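Local coordinates for 450aa long hypothetical fmu protein (Pyrococcus horikoshii, PDB 2YXL) that probably binds RNA and methylates its cytosines at carbon 5, an S-adenosylmethionine-dependent enzyme of the RsmB/NOP family, here holding the cofactor analogue sinefungin, at residues G271-H276 / L335-C340; M295-L300 / P314-A319. All coordinates share one frame; numbering follows the deposited sequence.

Contact 1: G271-H276 / L335-C340. With SFG (sinefungin), chain B.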
# COMPACT_ATOMS: atom_id res chain seq x y z
N GLY A 271 -5.88 3.62 -10.70
CA GLY A 271 -7.24 4.06 -11.00
C GLY A 271 -8.33 3.71 -10.01
O GLY A 271 -9.50 3.64 -10.38
N GLY A 272 -7.95 3.51 -8.75
CA GLY A 272 -8.93 3.23 -7.69
C GLY A 272 -9.93 4.36 -7.53
O GLY A 272 -11.14 4.12 -7.43
N LYS A 273 -9.43 5.59 -7.52
CA LYS A 273 -10.28 6.76 -7.30
C LYS A 273 -10.95 7.27 -8.57
O LYS A 273 -12.12 7.66 -8.54
CB LYS A 273 -9.52 7.87 -6.59
CG LYS A 273 -9.13 7.54 -5.17
CD LYS A 273 -8.51 8.72 -4.47
CE LYS A 273 -7.86 8.30 -3.15
NZ LYS A 273 -6.73 7.34 -3.34
N THR A 274 -10.23 7.27 -9.69
CA THR A 274 -10.80 7.72 -10.96
C THR A 274 -11.94 6.82 -11.44
O THR A 274 -12.90 7.30 -12.05
CB THR A 274 -9.73 7.94 -12.08
OG1 THR A 274 -10.37 7.90 -13.37
CG2 THR A 274 -8.66 6.89 -12.03
N THR A 275 -11.84 5.53 -11.16
CA THR A 275 -12.92 4.59 -11.46
C THR A 275 -14.12 4.80 -10.52
O THR A 275 -15.27 4.54 -10.90
CB THR A 275 -12.42 3.12 -11.48
OG1 THR A 275 -13.32 2.32 -12.26
CG2 THR A 275 -12.31 2.54 -10.07
N HIS A 276 -13.85 5.28 -9.31
CA HIS A 276 -14.89 5.62 -8.33
C HIS A 276 -15.60 6.93 -8.70
O HIS A 276 -16.81 7.05 -8.54
CB HIS A 276 -14.27 5.71 -6.93
CG HIS A 276 -15.26 5.71 -5.81
ND1 HIS A 276 -16.57 5.29 -5.97
CD2 HIS A 276 -15.13 6.04 -4.51
CE1 HIS A 276 -17.20 5.38 -4.81
NE2 HIS A 276 -16.34 5.83 -3.90
N LEU A 335 -9.36 16.17 -8.59
CA LEU A 335 -8.81 15.37 -7.51
C LEU A 335 -7.31 15.27 -7.67
O LEU A 335 -6.81 14.84 -8.72
CB LEU A 335 -9.45 13.97 -7.50
CG LEU A 335 -8.80 12.90 -6.62
CD1 LEU A 335 -9.01 13.17 -5.14
CD2 LEU A 335 -9.31 11.52 -7.00
N LEU A 336 -6.58 15.67 -6.64
CA LEU A 336 -5.15 15.44 -6.57
C LEU A 336 -4.85 14.44 -5.45
O LEU A 336 -4.62 14.83 -4.30
CB LEU A 336 -4.36 16.75 -6.42
CG LEU A 336 -2.83 16.70 -6.32
CD1 LEU A 336 -2.19 15.82 -7.41
CD2 LEU A 336 -2.24 18.10 -6.36
N ASP A 337 -4.88 13.16 -5.80
CA ASP A 337 -4.43 12.11 -4.91
C ASP A 337 -2.93 12.00 -5.13
O ASP A 337 -2.46 11.16 -5.89
CB ASP A 337 -5.16 10.80 -5.18
CG ASP A 337 -4.78 9.70 -4.21
OD1 ASP A 337 -4.63 9.99 -3.00
OD2 ASP A 337 -4.63 8.54 -4.65
N ALA A 338 -2.21 12.87 -4.44
CA ALA A 338 -0.81 13.16 -4.74
C ALA A 338 0.13 11.99 -4.48
O ALA A 338 -0.06 11.25 -3.51
CB ALA A 338 -0.35 14.38 -3.95
N PRO A 339 1.14 11.82 -5.35
CA PRO A 339 2.21 10.89 -5.03
C PRO A 339 2.82 11.30 -3.70
O PRO A 339 3.02 12.50 -3.46
CB PRO A 339 3.22 11.09 -6.18
CG PRO A 339 2.83 12.39 -6.81
CD PRO A 339 1.35 12.46 -6.66
N CYS A 340 3.08 10.33 -2.83
CA CYS A 340 3.53 10.64 -1.48
C CYS A 340 4.41 9.54 -0.91
O CYS A 340 4.71 8.56 -1.59
CB CYS A 340 2.32 10.90 -0.57
SG CYS A 340 1.28 9.46 -0.29
N SFG B . -5.01 8.07 -7.29
CA SFG B . -4.47 6.73 -7.57
C SFG B . -5.52 5.65 -7.23
O SFG B . -5.42 4.55 -7.80
OXT SFG B . -6.41 5.95 -6.41
CB SFG B . -3.16 6.51 -6.79
CG SFG B . -2.06 7.47 -7.27
CD SFG B . -0.70 7.23 -6.59
NE SFG B . -0.85 7.50 -5.15
C5' SFG B . 0.40 8.17 -7.12
C4' SFG B . 0.56 8.17 -8.66
O4' SFG B . 1.08 9.47 -9.01
C3' SFG B . 1.59 7.15 -9.19
O3' SFG B . 0.94 6.27 -10.11
C2' SFG B . 2.64 8.02 -9.92
O2' SFG B . 3.06 7.40 -11.15
C1' SFG B . 1.83 9.28 -10.23
N9 SFG B . 2.65 10.50 -10.47
C8 SFG B . 3.70 10.91 -9.76
N7 SFG B . 4.16 12.05 -10.27
C5 SFG B . 3.40 12.37 -11.31
C6 SFG B . 3.40 13.43 -12.22
N6 SFG B . 4.31 14.40 -12.14
N1 SFG B . 2.46 13.46 -13.19
C2 SFG B . 1.55 12.50 -13.28
N3 SFG B . 1.53 11.48 -12.43
C4 SFG B . 2.44 11.39 -11.44

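Contact 2: M295-L300 / P314-A319. With SFG (sinefungin), chain B.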
# COMPACT_ATOMS: atom_id res chain seq x y z
N MET A 295 3.23 1.88 -17.26
CA MET A 295 2.95 0.52 -16.79
C MET A 295 1.84 0.49 -15.74
O MET A 295 1.17 -0.53 -15.57
CB MET A 295 4.23 -0.12 -16.25
CG MET A 295 4.30 -1.63 -16.41
SD MET A 295 5.97 -2.28 -16.14
CE MET A 295 6.79 -1.85 -17.68
N ARG A 296 1.66 1.60 -15.04
CA ARG A 296 0.57 1.75 -14.08
C ARG A 296 -0.70 2.19 -14.81
O ARG A 296 -1.82 1.85 -14.40
CB ARG A 296 0.92 2.77 -12.99
CG ARG A 296 2.09 2.38 -12.08
CD ARG A 296 1.65 1.61 -10.85
NE ARG A 296 0.83 2.42 -9.95
CZ ARG A 296 1.30 3.28 -9.05
NH1 ARG A 296 2.61 3.47 -8.91
NH2 ARG A 296 0.46 3.96 -8.28
N MET A 297 -0.52 2.96 -15.88
CA MET A 297 -1.63 3.46 -16.69
C MET A 297 -2.35 2.33 -17.44
O MET A 297 -3.57 2.38 -17.62
CB MET A 297 -1.15 4.53 -17.67
CG MET A 297 -2.26 5.21 -18.46
SD MET A 297 -3.32 6.29 -17.47
CE MET A 297 -2.42 7.83 -17.56
N LYS A 298 -1.59 1.32 -17.86
CA LYS A 298 -2.17 0.17 -18.57
C LYS A 298 -3.10 -0.64 -17.66
O LYS A 298 -4.02 -1.31 -18.16
CB LYS A 298 -1.08 -0.71 -19.21
CG LYS A 298 -0.28 -1.59 -18.25
CD LYS A 298 -0.87 -3.00 -18.13
CE LYS A 298 -0.29 -3.76 -16.94
NZ LYS A 298 1.16 -4.10 -17.12
N ARG A 299 -2.87 -0.58 -16.35
CA ARG A 299 -3.77 -1.21 -15.38
C ARG A 299 -5.08 -0.44 -15.30
O ARG A 299 -6.15 -1.04 -15.23
CB ARG A 299 -3.12 -1.30 -14.00
CG ARG A 299 -1.95 -2.28 -13.91
CD ARG A 299 -1.88 -2.95 -12.54
NE ARG A 299 -1.58 -2.01 -11.46
CZ ARG A 299 -0.41 -1.93 -10.82
NH1 ARG A 299 -0.25 -1.04 -9.85
NH2 ARG A 299 0.59 -2.74 -11.14
N LEU A 300 -4.98 0.89 -15.33
CA LEU A 300 -6.15 1.77 -15.33
C LEU A 300 -7.02 1.54 -16.57
O LEU A 300 -8.25 1.49 -16.46
CB LEU A 300 -5.73 3.25 -15.21
CG LEU A 300 -6.75 4.39 -15.37
CD1 LEU A 300 -8.02 4.17 -14.56
CD2 LEU A 300 -6.13 5.72 -14.98
N PRO A 314 -7.56 8.80 -20.81
CA PRO A 314 -6.26 8.65 -20.18
C PRO A 314 -5.15 9.41 -20.91
O PRO A 314 -5.11 9.43 -22.15
CB PRO A 314 -6.01 7.14 -20.24
CG PRO A 314 -6.79 6.66 -21.42
CD PRO A 314 -7.93 7.63 -21.64
N LEU A 315 -4.27 10.05 -20.14
CA LEU A 315 -3.18 10.85 -20.69
C LEU A 315 -1.86 10.59 -19.96
O LEU A 315 -1.66 11.05 -18.83
CB LEU A 315 -3.54 12.34 -20.65
CG LEU A 315 -4.57 12.86 -21.66
CD1 LEU A 315 -5.20 14.15 -21.17
CD2 LEU A 315 -3.95 13.05 -23.05
N VAL A 316 -0.97 9.87 -20.63
CA VAL A 316 0.34 9.53 -20.07
C VAL A 316 1.30 10.72 -20.22
O VAL A 316 2.19 10.72 -21.07
CB VAL A 316 0.94 8.26 -20.74
CG1 VAL A 316 2.12 7.73 -19.93
CG2 VAL A 316 -0.12 7.17 -20.89
N LYS A 317 1.08 11.73 -19.39
CA LYS A 317 1.89 12.95 -19.42
C LYS A 317 2.18 13.46 -18.01
O LYS A 317 1.53 13.05 -17.05
CB LYS A 317 1.20 14.05 -20.24
CG LYS A 317 1.46 14.00 -21.74
CD LYS A 317 0.37 13.25 -22.50
CE LYS A 317 0.76 12.99 -23.95
NZ LYS A 317 0.84 14.23 -24.77
N ASP A 318 3.16 14.36 -17.90
CA ASP A 318 3.46 15.04 -16.65
C ASP A 318 2.28 15.93 -16.27
O ASP A 318 1.75 16.67 -17.10
CB ASP A 318 4.73 15.88 -16.81
CG ASP A 318 5.29 16.36 -15.48
OD1 ASP A 318 4.51 16.72 -14.58
OD2 ASP A 318 6.54 16.38 -15.33
N ALA A 319 1.87 15.84 -15.00
CA ALA A 319 0.68 16.56 -14.53
C ALA A 319 0.97 18.01 -14.14
O ALA A 319 0.05 18.77 -13.82
CB ALA A 319 0.03 15.81 -13.38
N SFG B . -5.01 8.07 -7.29
CA SFG B . -4.47 6.73 -7.57
C SFG B . -5.52 5.65 -7.23
O SFG B . -5.42 4.55 -7.80
OXT SFG B . -6.41 5.95 -6.41
CB SFG B . -3.16 6.51 -6.79
CG SFG B . -2.06 7.47 -7.27
CD SFG B . -0.70 7.23 -6.59
NE SFG B . -0.85 7.50 -5.15
C5' SFG B . 0.40 8.17 -7.12
C4' SFG B . 0.56 8.17 -8.66
O4' SFG B . 1.08 9.47 -9.01
C3' SFG B . 1.59 7.15 -9.19
O3' SFG B . 0.94 6.27 -10.11
C2' SFG B . 2.64 8.02 -9.92
O2' SFG B . 3.06 7.40 -11.15
C1' SFG B . 1.83 9.28 -10.23
N9 SFG B . 2.65 10.50 -10.47
C8 SFG B . 3.70 10.91 -9.76
N7 SFG B . 4.16 12.05 -10.27
C5 SFG B . 3.40 12.37 -11.31
C6 SFG B . 3.40 13.43 -12.22
N6 SFG B . 4.31 14.40 -12.14
N1 SFG B . 2.46 13.46 -13.19
C2 SFG B . 1.55 12.50 -13.28
N3 SFG B . 1.53 11.48 -12.43
C4 SFG B . 2.44 11.39 -11.44

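Contact 1: G271-H276 / L335-C340
Asp337 OD2 is gripped from two quarters: Lys273 NZ meets it at 2.8 Å in a salt bridge, and the sinefungin amino N donates to it at 2.7 Å. The lysine nitrogen arrives from above the carboxylate plane, 64° out of it. Thr388 OG1 is hydrogen-bonded to the other oxygen, OD1, which helps fix the rotation of the carboxylate. Lysine suits its place because a long aliphatic chain can start on helix 272-280, rest its CB on Leu335 CD2 (3.7 Å), and still deliver a charge to the end of strand 331-337; a bend at chi4 (63°) turns NZ to the aspartate. The sinefungin carboxylate is held mainly by backbone: Gly272 N donates to sinefungin O at 2.9 Å, Gly271 N shares that oxygen, and Lys273 N reaches OXT at 3.2 Å. Gly271 has a positive phi (109°), where a side chain would press on the preceding carbonyl. Replacing Lys273 with a methionine would probably leave Asp337 without its charged mate in the protein. Charges of opposite sign probably alternate from lysine through aspartate to the ligand's amino group, an arrangement consistent with recognition of the amino-acid end of S-adenosylmethionine in a class I methyltransferase.

Contact 2: M295-L300 / P314-A319
Met297 of helix 294-306 packs against Pro314 and Val316, while residues near it on both segments hold sinefungin. Arg296, just before it in the helix, bends at chi2 (-90°) and chi3 (-65°) and lays one face of the guanidinium under the ligand's ribose hydroxyl O3', which sits 2.9 Å above the plane and off-centre toward the rim. Ala269 O accepts a weak hydrogen bond from NH2, steadying that flat group. Met297 carries the packing. A first torsion near trans (chi1 -174°) swings Met297 CG across to Val316 CG2, 3.8 Å away, the two side chains running antiparallel. The methionine chain runs roughly perpendicular to the Pro314 side chain, with SD 4.0 Å from Pro314 CB, and CE rests 3.5 Å from Leu315 O. A flexible, unbranched thioether suits this seam, since it can bend between a proline ring and a valine branch. Leu300, a turn later, lies against Ala289 of strand 286-290. Beyond the strand, Ala319 N donates to sinefungin N1 at 3.0 Å, and Asp318 OD1 accepts a weak bond from N6 at 3.4 Å. Adenine's N1 is firmly met and its N6 only weakly, consistent with base recognition just beyond the Met297 packing.

From the N terminus, residues 271-276 come first, at the glycine-rich turn after strand 262-265 and the start of helix 272-280. The chain then runs through strand 286-290 into 295-300, returns along strand 312-315 to 314-319, and reaches 335-340 at the end of strand 331-337. Contact 2 therefore closes a short loop nested within the larger one closed by contact 1. The smaller loop belongs to a beta-alpha-beta unit; the larger brings the start of helix 272-280 against strand 331-337 of the same Rossmann-like sheet. The two contacts touch, Leu300 CD1 lying 3.6 Å from Gly271 CA, and sinefungin spans them: contact 1 holds chiefly its amino-acid end, though Pro339 touches the adenine; contact 2 meets O3', N1 and N6.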